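Local coordinates for protein chloramphenicol acetyltransferase (Aliivibrio fischeri, PDB 6PXA) that probably transfers the acetyl group of acetyl-CoA to the 3-hydroxyl of chloramphenicol, as a trimeric hexapeptide-repeat acyltransferase, at residues Pro23-Val27 against Val68-Ile73; Gln45-Leu50 against Ala83-Ala88; Met137-His141 against Thr155-Ala159; Ala152-Lys156 against Val164-Asn168; Val158-Ser162 against Ile180-Leu184. One frame throughout, in Å; residues are numbered along the deposited sequence.

How the interactions relate
Four of the five contacts lie along the left-handed beta-helix, and interaction 5 joins that helix to the C-terminal helices. Interactions 1 and 2 pair strands on two different sheets of it; they touch inside, where Leu-71 CD2 meets Val-47 CG2 at 3.5 Å, and their centres are about 11 Å apart. Interaction 2 passes to interaction 3 through Met-86 CG and Met-137 CE (3.1 Å). Interactions 3 and 4, about 9 Å apart between centres, share Thr-155 and Lys-156, while interactions 3 and 5 share Val-158 and Ala-159. Bound taurocholic acid lies about 4 Å from the Ala-88 side chain of interaction 2 and about 7 Å from that of Val-68 in interaction 1.

Interaction 1: residues Pro23-Val27 against Val68-Ile73; sequences PNIEV and VDKLRI
This is a parallel beta pairing between two successive coils of the left-handed beta-helix, with strand 25-27 at the edge of its sheet and strand 71-73 next to it. The two axes run 4.7 Å apart and only 3° from parallel. Ile-25 is level with Leu-71, Glu-26 with Arg-72 and Val-27 with Ile-73, all in extended conformation. Three backbone hydrogen bonds fix this register: Leu-71 N to Asn-24 O (3.2 Å), Glu-26 N to Leu-71 O (3.0 Å) and Ile-73 N to Glu-26 O (2.7 Å). On one face Ile-25 CG2 meets Leu-71 CD2 and Val-27 CG1 meets Ile-73 CG2, each at 4.1 Å; Glu-26 and Arg-72 occupy the other. Before the strands, Asn-24 (chi1 m) places ND2 3.6 Å from Val-68 CG2 and hydrogen-bonds Leu-51. Strand 122-124 continues the sheet beyond 71-73, where Arg-72 forms a salt bridge with Asp-121, while Val-47 and Phe-42 pack against the aliphatic face.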
# COMPACT_ATOMS: atom_id res chain seq x y z
N PRO B 23 24.76 7.67 9.53
CA PRO B 23 25.67 8.54 8.77
C PRO B 23 25.32 8.61 7.30
O PRO B 23 25.80 9.50 6.59
CB PRO B 23 27.05 7.89 8.99
CG PRO B 23 26.78 6.49 9.41
CD PRO B 23 25.46 6.53 10.15
N ASN B 24 24.46 7.71 6.81
CA ASN B 24 24.12 7.69 5.41
C ASN B 24 22.84 8.46 5.12
O ASN B 24 22.40 8.48 3.96
CB ASN B 24 24.04 6.25 4.92
CG ASN B 24 25.40 5.61 4.79
OD1 ASN B 24 26.34 6.23 4.27
ND2 ASN B 24 25.54 4.39 5.30
N ILE B 25 22.29 9.14 6.12
CA ILE B 25 21.14 10.02 5.93
C ILE B 25 21.56 11.45 6.25
O ILE B 25 22.30 11.70 7.21
CB ILE B 25 19.93 9.63 6.79
CG1 ILE B 25 19.56 8.18 6.58
CG2 ILE B 25 18.72 10.46 6.38
CD1 ILE B 25 18.37 7.70 7.46
N GLU B 26 21.10 12.39 5.42
CA GLU B 26 21.28 13.81 5.66
C GLU B 26 19.89 14.45 5.58
O GLU B 26 19.20 14.30 4.58
CB GLU B 26 22.23 14.41 4.62
CG GLU B 26 22.05 15.88 4.39
CD GLU B 26 22.89 16.38 3.22
OE1 GLU B 26 23.88 15.69 2.87
OE2 GLU B 26 22.56 17.45 2.67
N VAL B 27 19.48 15.15 6.64
CA VAL B 27 18.18 15.81 6.69
C VAL B 27 18.36 17.26 7.13
O VAL B 27 19.03 17.53 8.12
CB VAL B 27 17.19 15.10 7.64
CG1 VAL B 27 15.84 15.76 7.54
CG2 VAL B 27 17.08 13.63 7.31
N VAL B 68 27.71 3.42 -0.17
CA VAL B 68 26.34 3.02 -0.51
C VAL B 68 25.54 4.26 -0.93
O VAL B 68 25.96 5.40 -0.70
CB VAL B 68 25.63 2.30 0.65
CG1 VAL B 68 26.33 0.98 0.99
CG2 VAL B 68 25.55 3.21 1.87
N ASP B 69 24.37 4.01 -1.52
CA ASP B 69 23.45 5.10 -1.86
C ASP B 69 22.98 5.81 -0.59
O ASP B 69 22.65 5.18 0.42
CB ASP B 69 22.24 4.57 -2.66
CG ASP B 69 22.65 4.03 -4.03
OD1 ASP B 69 23.60 4.56 -4.66
OD2 ASP B 69 22.07 3.00 -4.48
N LYS B 70 22.98 7.13 -0.64
CA LYS B 70 22.61 7.94 0.51
C LYS B 70 21.22 8.53 0.30
O LYS B 70 20.74 8.68 -0.83
CB LYS B 70 23.65 9.04 0.76
CG LYS B 70 24.98 8.52 1.34
CD LYS B 70 26.05 9.58 1.44
CE LYS B 70 27.44 8.91 1.48
NZ LYS B 70 28.58 9.86 1.43
N LEU B 71 20.57 8.87 1.41
CA LEU B 71 19.26 9.52 1.41
C LEU B 71 19.44 10.95 1.90
O LEU B 71 19.83 11.18 3.04
CB LEU B 71 18.27 8.75 2.29
CG LEU B 71 16.98 9.52 2.60
CD1 LEU B 71 16.19 9.78 1.33
CD2 LEU B 71 16.13 8.82 3.66
N ARG B 72 19.16 11.93 1.03
CA ARG B 72 19.35 13.33 1.37
C ARG B 72 18.00 14.04 1.29
O ARG B 72 17.33 13.99 0.25
CB ARG B 72 20.38 13.99 0.45
CG ARG B 72 21.64 13.19 0.24
CD ARG B 72 22.69 14.09 -0.45
NE ARG B 72 23.25 13.51 -1.67
CZ ARG B 72 23.54 14.22 -2.77
NH1 ARG B 72 24.05 13.61 -3.84
NH2 ARG B 72 23.32 15.53 -2.81
N ILE B 73 17.61 14.69 2.39
CA ILE B 73 16.32 15.37 2.49
C ILE B 73 16.59 16.84 2.83
O ILE B 73 17.48 17.15 3.63
CB ILE B 73 15.42 14.71 3.55
CG1 ILE B 73 15.02 13.30 3.10
CG2 ILE B 73 14.19 15.55 3.81
CD1 ILE B 73 14.42 12.42 4.20

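Interaction 2: residues Gln45-Leu50 against Ala83-Ala88; sequences QAVRYL and ATFMMA
Two neighbouring coils of the left-handed beta-helix stack here in parallel, strand 47-48 on strand 84-86, at the edge of a second sheet and against another subunit of the trimer. Val-47 is level with Phe-85 and Arg-48 with Met-86 (CA-CA 4.8 and 5.2 Å). The backbone hydrogen bonds alternate between the coils: Phe-85 N to Ala-46 O (2.7 Å), Arg-48 N to Phe-85 O (2.9 Å) and Met-87 N to Arg-48 O (2.7 Å). Val-47 (t) and Phe-85 (m) share a face, with CG2 and CD2 4.3 Å apart. After the strand Tyr-49 has positive phi (70/28), and its CB lies 3.7 Å from CB of Ala-88, also at positive phi and close to bound taurocholic acid. Met-86, m at all three chi angles, packs CE 3.6 Å from Tyr-49 CE2; Met-86 SD lies 5.3 Å from the centroid of the Tyr-49 ring, at its edge, a Met-aromatic contact. Tyr-37 of the second subunit stacks edge-to-face with Tyr-49, and Glu-133 of the second subunit forms a salt bridge with Arg-48 NH1. The extended Arg-48 donates NE to Gln-45 O at 3.0 Å; Thr-84 CG2 lies over one face of its guanidinium, 3.5 Å from Arg-48 CD.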
# COMPACT_ATOMS: atom_id res chain seq x y z
N GLN B 45 11.39 2.66 10.24
CA GLN B 45 10.15 2.32 9.53
C GLN B 45 10.06 2.95 8.15
O GLN B 45 9.63 2.30 7.20
CB GLN B 45 8.96 2.79 10.41
CG GLN B 45 7.58 2.57 9.83
CD GLN B 45 7.20 1.11 9.79
OE1 GLN B 45 7.69 0.32 10.59
NE2 GLN B 45 6.34 0.74 8.85
N ALA B 46 10.47 4.20 8.01
CA ALA B 46 10.36 4.94 6.76
C ALA B 46 11.56 4.75 5.84
O ALA B 46 11.40 4.73 4.61
CB ALA B 46 10.19 6.44 7.06
N VAL B 47 12.76 4.67 6.39
CA VAL B 47 13.97 4.55 5.59
C VAL B 47 14.39 3.09 5.61
O VAL B 47 14.72 2.55 6.67
CB VAL B 47 15.09 5.46 6.11
CG1 VAL B 47 16.31 5.37 5.19
CG2 VAL B 47 14.59 6.89 6.18
N ARG B 48 14.36 2.44 4.46
CA ARG B 48 14.48 0.99 4.44
C ARG B 48 15.68 0.55 3.62
O ARG B 48 15.94 1.08 2.53
CB ARG B 48 13.20 0.32 3.90
CG ARG B 48 11.96 0.76 4.63
CD ARG B 48 10.75 -0.08 4.25
NE ARG B 48 9.57 0.28 5.03
CZ ARG B 48 8.38 -0.27 4.85
NH1 ARG B 48 8.23 -1.22 3.93
NH2 ARG B 48 7.35 0.10 5.61
N TYR B 49 16.39 -0.44 4.16
CA TYR B 49 17.51 -1.12 3.53
C TYR B 49 18.73 -0.22 3.41
O TYR B 49 19.54 -0.42 2.51
CB TYR B 49 17.14 -1.69 2.15
CG TYR B 49 15.86 -2.51 2.18
CD1 TYR B 49 15.85 -3.80 2.71
CD2 TYR B 49 14.66 -1.99 1.68
CE1 TYR B 49 14.69 -4.57 2.73
CE2 TYR B 49 13.47 -2.78 1.69
CZ TYR B 49 13.49 -4.04 2.23
OH TYR B 49 12.33 -4.81 2.26
N LEU B 50 18.86 0.74 4.31
CA LEU B 50 20.03 1.64 4.35
C LEU B 50 21.06 1.13 5.36
O LEU B 50 20.87 1.23 6.58
CB LEU B 50 19.58 3.06 4.71
CG LEU B 50 20.69 4.09 4.49
CD1 LEU B 50 21.19 3.98 3.08
CD2 LEU B 50 20.13 5.45 4.70
N ALA B 83 5.21 6.93 4.91
CA ALA B 83 6.01 7.19 3.73
C ALA B 83 7.31 6.38 3.80
O ALA B 83 7.86 6.15 4.88
CB ALA B 83 6.28 8.69 3.60
N THR B 84 7.75 5.87 2.66
CA THR B 84 8.82 4.88 2.62
C THR B 84 9.86 5.28 1.59
O THR B 84 9.52 5.59 0.44
CB THR B 84 8.27 3.48 2.31
OG1 THR B 84 7.39 3.07 3.37
CG2 THR B 84 9.40 2.48 2.21
N PHE B 85 11.13 5.29 2.02
CA PHE B 85 12.28 5.47 1.14
C PHE B 85 12.99 4.13 0.98
O PHE B 85 13.53 3.57 1.94
CB PHE B 85 13.23 6.53 1.71
CG PHE B 85 12.56 7.86 1.87
CD1 PHE B 85 12.48 8.75 0.81
CD2 PHE B 85 11.97 8.21 3.08
CE1 PHE B 85 11.85 9.97 0.95
CE2 PHE B 85 11.33 9.43 3.24
CZ PHE B 85 11.28 10.32 2.16
N MET B 86 12.96 3.60 -0.23
CA MET B 86 13.61 2.31 -0.47
C MET B 86 15.06 2.54 -0.84
O MET B 86 15.35 3.20 -1.85
CB MET B 86 12.88 1.56 -1.58
CG MET B 86 11.40 1.25 -1.19
SD MET B 86 11.16 0.02 0.07
CE MET B 86 11.39 -1.47 -0.93
N MET B 87 15.98 2.02 -0.03
CA MET B 87 17.39 2.22 -0.31
C MET B 87 17.96 0.90 -0.81
O MET B 87 17.21 -0.04 -1.10
CB MET B 87 18.09 2.77 0.93
CG MET B 87 17.50 4.12 1.44
SD MET B 87 17.36 5.40 0.16
CE MET B 87 19.11 5.85 -0.04
N ALA B 88 19.30 0.85 -0.95
CA ALA B 88 20.06 -0.34 -1.35
C ALA B 88 19.84 -0.74 -2.81
O ALA B 88 20.02 -1.91 -3.17
CB ALA B 88 19.77 -1.54 -0.44

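Interaction 3: residues Met137-His141 against Thr155-Ala159; sequences MPGVH and TKNVA
The side chain of Asn-157 takes the place of a backbone acceptor: in rotamer m, its OD1 receives the amide of His-141 at 2.7 Å from His-141 N. One step along, Val-158 N donates to His-141 O at 2.9 Å in a nearly straight bond, and Asn-157 CA lies 3.3 Å from the same His-141 O in a CA-H...O contact. His-141 is thus held through both its N and its O, with its CA 4.8 Å from that of Asn-157. At the other end Met-137 is level with Thr-155, their CA atoms 5.3 Å apart. These are corner segments of successive coils of the left-handed beta-helix, in which three hexapeptides make an 18-residue turn. Met-137 and Thr-155 keep that 18-residue spacing, whereas His-141 and Asn-157 are 16 residues apart, so the upstream corner spends two more residues between the matched positions. It does so in a type II beta turn from Met-137 to Val-140, with Pro-138 at -62/146 and Gly-139 at 81/-2. The packing lies at the start of the corner and within it. Met-137 CG touches Thr-155 CG2 at 3.5 Å, and Val-140 (m) lays CG1 against the Thr-155 to Lys-156 peptide, 3.5 Å from Thr-155 C and 3.8 Å from Lys-156 N. The hydroxyl of Thr-155 is paired with Asn-168 ND2, and Met-137 also packs on Met-86 and on Ala-150 of the second subunit.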
# COMPACT_ATOMS: atom_id res chain seq x y z
N MET B 137 11.23 5.12 -4.66
CA MET B 137 12.12 4.04 -5.08
C MET B 137 13.56 4.55 -5.21
O MET B 137 13.80 5.76 -5.19
CB MET B 137 11.61 3.45 -6.39
CG MET B 137 10.19 2.84 -6.31
SD MET B 137 10.04 1.43 -5.24
CE MET B 137 9.89 2.19 -3.74
N PRO B 138 14.55 3.64 -5.31
CA PRO B 138 15.96 4.08 -5.27
C PRO B 138 16.32 5.02 -6.40
O PRO B 138 15.83 4.90 -7.52
CB PRO B 138 16.76 2.77 -5.37
CG PRO B 138 15.77 1.68 -4.88
CD PRO B 138 14.43 2.16 -5.36
N GLY B 139 17.21 5.96 -6.09
CA GLY B 139 17.83 6.83 -7.07
C GLY B 139 17.02 8.02 -7.53
O GLY B 139 17.53 8.78 -8.35
N VAL B 140 15.77 8.21 -7.06
CA VAL B 140 14.95 9.32 -7.58
C VAL B 140 15.35 10.65 -6.94
O VAL B 140 15.83 10.72 -5.80
CB VAL B 140 13.45 9.03 -7.37
CG1 VAL B 140 13.04 7.76 -8.10
CG2 VAL B 140 13.23 8.89 -5.95
N HIS B 141 15.15 11.72 -7.70
CA HIS B 141 15.34 13.08 -7.19
C HIS B 141 13.98 13.80 -7.24
O HIS B 141 13.39 13.94 -8.31
CB HIS B 141 16.42 13.80 -8.02
CG HIS B 141 16.79 15.17 -7.52
ND1 HIS B 141 16.00 15.91 -6.66
CD2 HIS B 141 17.87 15.95 -7.81
CE1 HIS B 141 16.58 17.08 -6.43
NE2 HIS B 141 17.71 17.13 -7.11
N THR B 155 9.00 6.41 -9.12
CA THR B 155 10.17 5.73 -9.68
C THR B 155 10.97 6.60 -10.64
O THR B 155 12.01 6.15 -11.12
CB THR B 155 9.75 4.45 -10.43
OG1 THR B 155 8.90 4.82 -11.52
CG2 THR B 155 9.02 3.49 -9.52
N LYS B 156 10.50 7.80 -10.94
CA LYS B 156 11.16 8.74 -11.83
C LYS B 156 11.40 10.02 -11.06
O LYS B 156 10.76 10.27 -10.04
CB LYS B 156 10.28 9.01 -13.06
CG LYS B 156 9.76 7.75 -13.72
CD LYS B 156 9.05 8.09 -15.03
CE LYS B 156 8.72 6.83 -15.81
NZ LYS B 156 8.11 7.16 -17.13
N ASN B 157 12.33 10.85 -11.56
CA ASN B 157 12.52 12.18 -11.00
C ASN B 157 11.25 13.02 -11.09
O ASN B 157 10.49 12.94 -12.06
CB ASN B 157 13.68 12.91 -11.70
CG ASN B 157 15.01 12.30 -11.40
OD1 ASN B 157 15.18 11.64 -10.36
ND2 ASN B 157 15.98 12.49 -12.29
N VAL B 158 11.05 13.87 -10.09
CA VAL B 158 9.88 14.74 -9.98
C VAL B 158 10.34 16.19 -10.12
O VAL B 158 11.19 16.65 -9.35
CB VAL B 158 9.13 14.51 -8.66
CG1 VAL B 158 8.00 15.52 -8.46
CG2 VAL B 158 8.59 13.08 -8.61
N ALA B 159 9.81 16.88 -11.14
CA ALA B 159 10.18 18.26 -11.39
C ALA B 159 9.73 19.15 -10.23
O ALA B 159 8.73 18.86 -9.58
CB ALA B 159 9.56 18.77 -12.69

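Interaction 4: residues Ala152-Lys156 against Val164-Asn168; sequences AVITK and VVGNN
A single side chain, that of Asn-168, makes three direct hydrogen bonds to the end of the 152-156 segment, at Thr-155 and Lys-156. Its backbone lies in the left-handed region (56/39), and with chi1 m its amide comes alongside the chain leaving strand 153-154. Asn-168 OD1 accepts from Thr-155 N at 2.9 Å and from Lys-156 N at 3.3 Å, while Asn-168 ND2 donates to Thr-155 OG1 at 2.6 Å, with Thr-155 in rotamer p. A water donates to the same Asn-168 OD1 at 2.5 Å and to Lys-156 O at 3.3 Å, so that Lys-156 is reached at its carbonyl as well as its amide. The aliphatic part of Lys-156 lies beside the amide, its CG 3.9 Å from Asn-168 CG. Toward the start of the contact the backbone takes over: Val-153 N donates to Gly-166 O at 2.9 Å. Gly-166, at 56/-139, begins an inverse gamma turn centred on Asn-167 and closed by a weak bond from Asn-168 N to Gly-166 O (3.0 Å). Beneath this, Ile-154 (m, m) sends CD1 to 3.7 Å from Val-164 CG1. The arrangement closes the last coil of the left-handed beta-helix. Strand 153-154 is the outermost of its sheet within the chain and bonds to Met-135 and Met-137 of the preceding coil, as Val-164 does to Ile-147 and Gly-149; Val-153 packs on Arg-151 of the second subunit and Val-165 on Asn-167 of the third.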
# COMPACT_ATOMS: atom_id res chain seq x y z
N ALA B 152 1.40 7.27 -3.56
CA ALA B 152 2.13 7.35 -4.81
C ALA B 152 3.35 6.42 -4.79
O ALA B 152 3.92 6.13 -3.74
CB ALA B 152 2.58 8.78 -5.08
N VAL B 153 3.70 5.92 -5.96
CA VAL B 153 4.87 5.06 -6.13
C VAL B 153 5.79 5.79 -7.12
O VAL B 153 5.53 5.84 -8.33
CB VAL B 153 4.49 3.66 -6.62
CG1 VAL B 153 5.78 2.79 -6.78
CG2 VAL B 153 3.50 3.02 -5.64
N ILE B 154 6.83 6.40 -6.59
CA ILE B 154 7.66 7.35 -7.32
C ILE B 154 8.90 6.61 -7.80
O ILE B 154 9.73 6.18 -6.99
CB ILE B 154 8.02 8.55 -6.44
CG1 ILE B 154 6.73 9.20 -5.95
CG2 ILE B 154 8.85 9.56 -7.22
CD1 ILE B 154 5.87 9.78 -7.10
N THR B 155 9.00 6.41 -9.12
CA THR B 155 10.17 5.73 -9.68
C THR B 155 10.97 6.60 -10.64
O THR B 155 12.01 6.15 -11.12
CB THR B 155 9.75 4.45 -10.43
OG1 THR B 155 8.90 4.82 -11.52
CG2 THR B 155 9.02 3.49 -9.52
N LYS B 156 10.50 7.80 -10.94
CA LYS B 156 11.16 8.74 -11.83
C LYS B 156 11.40 10.02 -11.06
O LYS B 156 10.76 10.27 -10.04
CB LYS B 156 10.28 9.01 -13.06
CG LYS B 156 9.76 7.75 -13.72
CD LYS B 156 9.05 8.09 -15.03
CE LYS B 156 8.72 6.83 -15.81
NZ LYS B 156 8.11 7.16 -17.13
N VAL B 164 2.37 14.82 -7.89
CA VAL B 164 2.50 13.50 -8.50
C VAL B 164 1.77 12.49 -7.64
O VAL B 164 1.95 12.46 -6.42
CB VAL B 164 3.98 13.09 -8.69
CG1 VAL B 164 4.12 11.82 -9.57
CG2 VAL B 164 4.79 14.25 -9.28
N VAL B 165 0.93 11.67 -8.27
CA VAL B 165 0.17 10.63 -7.58
C VAL B 165 0.36 9.31 -8.31
O VAL B 165 0.80 9.27 -9.46
CB VAL B 165 -1.34 10.95 -7.47
CG1 VAL B 165 -1.58 12.33 -6.85
CG2 VAL B 165 -1.98 10.95 -8.86
N GLY B 166 -0.04 8.23 -7.64
CA GLY B 166 -0.11 6.95 -8.31
C GLY B 166 1.21 6.56 -8.94
O GLY B 166 2.30 6.79 -8.39
N ASN B 167 1.11 6.00 -10.14
CA ASN B 167 2.27 5.48 -10.88
C ASN B 167 2.95 6.61 -11.68
O ASN B 167 2.86 6.72 -12.91
CB ASN B 167 1.80 4.32 -11.76
CG ASN B 167 2.94 3.64 -12.55
OD1 ASN B 167 4.12 3.86 -12.29
ND2 ASN B 167 2.56 2.82 -13.52
N ASN B 168 3.63 7.49 -10.94
CA ASN B 168 4.34 8.66 -11.50
C ASN B 168 3.45 9.56 -12.33
O ASN B 168 3.88 10.08 -13.37
CB ASN B 168 5.54 8.25 -12.35
CG ASN B 168 6.56 7.48 -11.58
OD1 ASN B 168 7.22 8.02 -10.69
ND2 ASN B 168 6.70 6.20 -11.92
O HOH W 1 7.54 10.46 -10.72

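Interaction 5: residues Val158-Ser162 against Ile180-Leu184; sequences VAPYS and IQTLL
Tyr-161 is the bump of this contact, and the hollow is formed on helix 177-186 by Ile-180, Leu-183 and Leu-184. The tyrosine projects from a type II beta turn, Ala-159 to Ser-162, closed by Ser-162 N to Ala-159 O at 3.1 Å. Pro-160 (-54/137) and Tyr-161 (64/20) are its central residues, and the positive phi of Tyr-161, with chi1 m, directs the ring at the helix. Ile-180 closes in on the base of the side chain, CD1 lying 3.7 Å from Tyr-161 CB. Leu-184 CD2 meets the ring at its edge, 3.9 Å from Tyr-161 CE2, and Leu-183 CD1 packs at the tip, 3.6 Å from Tyr-161 CZ. The hydroxyl runs on into the apolar hollow, its OH 3.5 Å from Leu-183 CB and with no polar partner in the model. Pro-160 is a second, shallower bump, its CB resting 4.0 Å from Leu-184 CD1; separately, the backbone Pro-160 O approaches Ile-180 CD1 to 4.0 Å. No hydrogen bond crosses between the two segments, and the contact is one of van der Waals packing, with Trp-189 touching Tyr-161 and helix 208-219 backing Leu-183, whose side chain is about 10 Å from that of Glu-210, a residue known to bind magnesium, though none is bound to this chain here. Such docking of a C-terminal helix onto a corner of a left-handed beta-helix suits the hexapeptide xenobiotic acetyltransferases, in which helices follow the coiled domain.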
# COMPACT_ATOMS: atom_id res chain seq x y z
N VAL B 158 11.05 13.87 -10.09
CA VAL B 158 9.88 14.74 -9.98
C VAL B 158 10.34 16.19 -10.12
O VAL B 158 11.19 16.65 -9.35
CB VAL B 158 9.13 14.51 -8.66
CG1 VAL B 158 8.00 15.52 -8.46
CG2 VAL B 158 8.59 13.08 -8.61
N ALA B 159 9.81 16.88 -11.14
CA ALA B 159 10.18 18.26 -11.39
C ALA B 159 9.73 19.15 -10.23
O ALA B 159 8.73 18.86 -9.58
CB ALA B 159 9.56 18.77 -12.69
N PRO B 160 10.45 20.26 -9.98
CA PRO B 160 10.06 21.17 -8.89
C PRO B 160 8.63 21.64 -9.02
O PRO B 160 8.16 22.01 -10.10
CB PRO B 160 11.04 22.34 -9.06
CG PRO B 160 12.17 21.80 -9.83
CD PRO B 160 11.65 20.70 -10.69
N TYR B 161 7.94 21.67 -7.87
CA TYR B 161 6.57 22.17 -7.75
C TYR B 161 5.57 21.35 -8.55
O TYR B 161 4.46 21.83 -8.85
CB TYR B 161 6.50 23.65 -8.12
CG TYR B 161 7.19 24.49 -7.08
CD1 TYR B 161 6.54 24.88 -5.92
CD2 TYR B 161 8.52 24.86 -7.25
CE1 TYR B 161 7.19 25.63 -4.96
CE2 TYR B 161 9.18 25.60 -6.30
CZ TYR B 161 8.51 25.97 -5.16
OH TYR B 161 9.19 26.70 -4.23
N SER B 162 5.95 20.12 -8.90
CA SER B 162 5.02 19.15 -9.46
C SER B 162 4.18 18.49 -8.37
O SER B 162 4.63 18.29 -7.23
CB SER B 162 5.80 18.08 -10.24
OG SER B 162 6.24 18.57 -11.49
N ILE B 180 7.28 29.60 -10.70
CA ILE B 180 8.16 28.51 -10.28
C ILE B 180 9.61 28.92 -10.44
O ILE B 180 10.42 28.77 -9.51
CB ILE B 180 7.86 27.24 -11.09
CG1 ILE B 180 6.49 26.66 -10.75
CG2 ILE B 180 8.94 26.18 -10.85
CD1 ILE B 180 6.25 25.32 -11.40
N GLN B 181 9.97 29.43 -11.62
CA GLN B 181 11.35 29.85 -11.86
C GLN B 181 11.78 30.88 -10.83
O GLN B 181 12.94 30.89 -10.40
CB GLN B 181 11.48 30.41 -13.27
CG GLN B 181 12.46 29.64 -14.14
CD GLN B 181 13.32 30.57 -14.97
OE1 GLN B 181 14.51 30.75 -14.68
NE2 GLN B 181 12.74 31.17 -16.00
N THR B 182 10.86 31.75 -10.42
CA THR B 182 11.17 32.79 -9.45
C THR B 182 11.50 32.18 -8.09
O THR B 182 12.52 32.51 -7.47
CB THR B 182 9.99 33.76 -9.34
OG1 THR B 182 9.96 34.57 -10.52
CG2 THR B 182 10.13 34.64 -8.12
N LEU B 183 10.66 31.26 -7.62
CA LEU B 183 10.91 30.61 -6.34
C LEU B 183 12.23 29.86 -6.34
O LEU B 183 12.87 29.72 -5.29
CB LEU B 183 9.74 29.67 -6.00
CG LEU B 183 8.37 30.35 -5.82
CD1 LEU B 183 7.24 29.31 -5.54
CD2 LEU B 183 8.44 31.35 -4.70
N LEU B 184 12.68 29.39 -7.50
CA LEU B 184 13.91 28.61 -7.57
C LEU B 184 15.15 29.49 -7.54
O LEU B 184 16.24 28.98 -7.25
CB LEU B 184 13.92 27.74 -8.83
CG LEU B 184 12.82 26.65 -8.83
CD1 LEU B 184 12.93 25.74 -10.03
CD2 LEU B 184 12.90 25.85 -7.56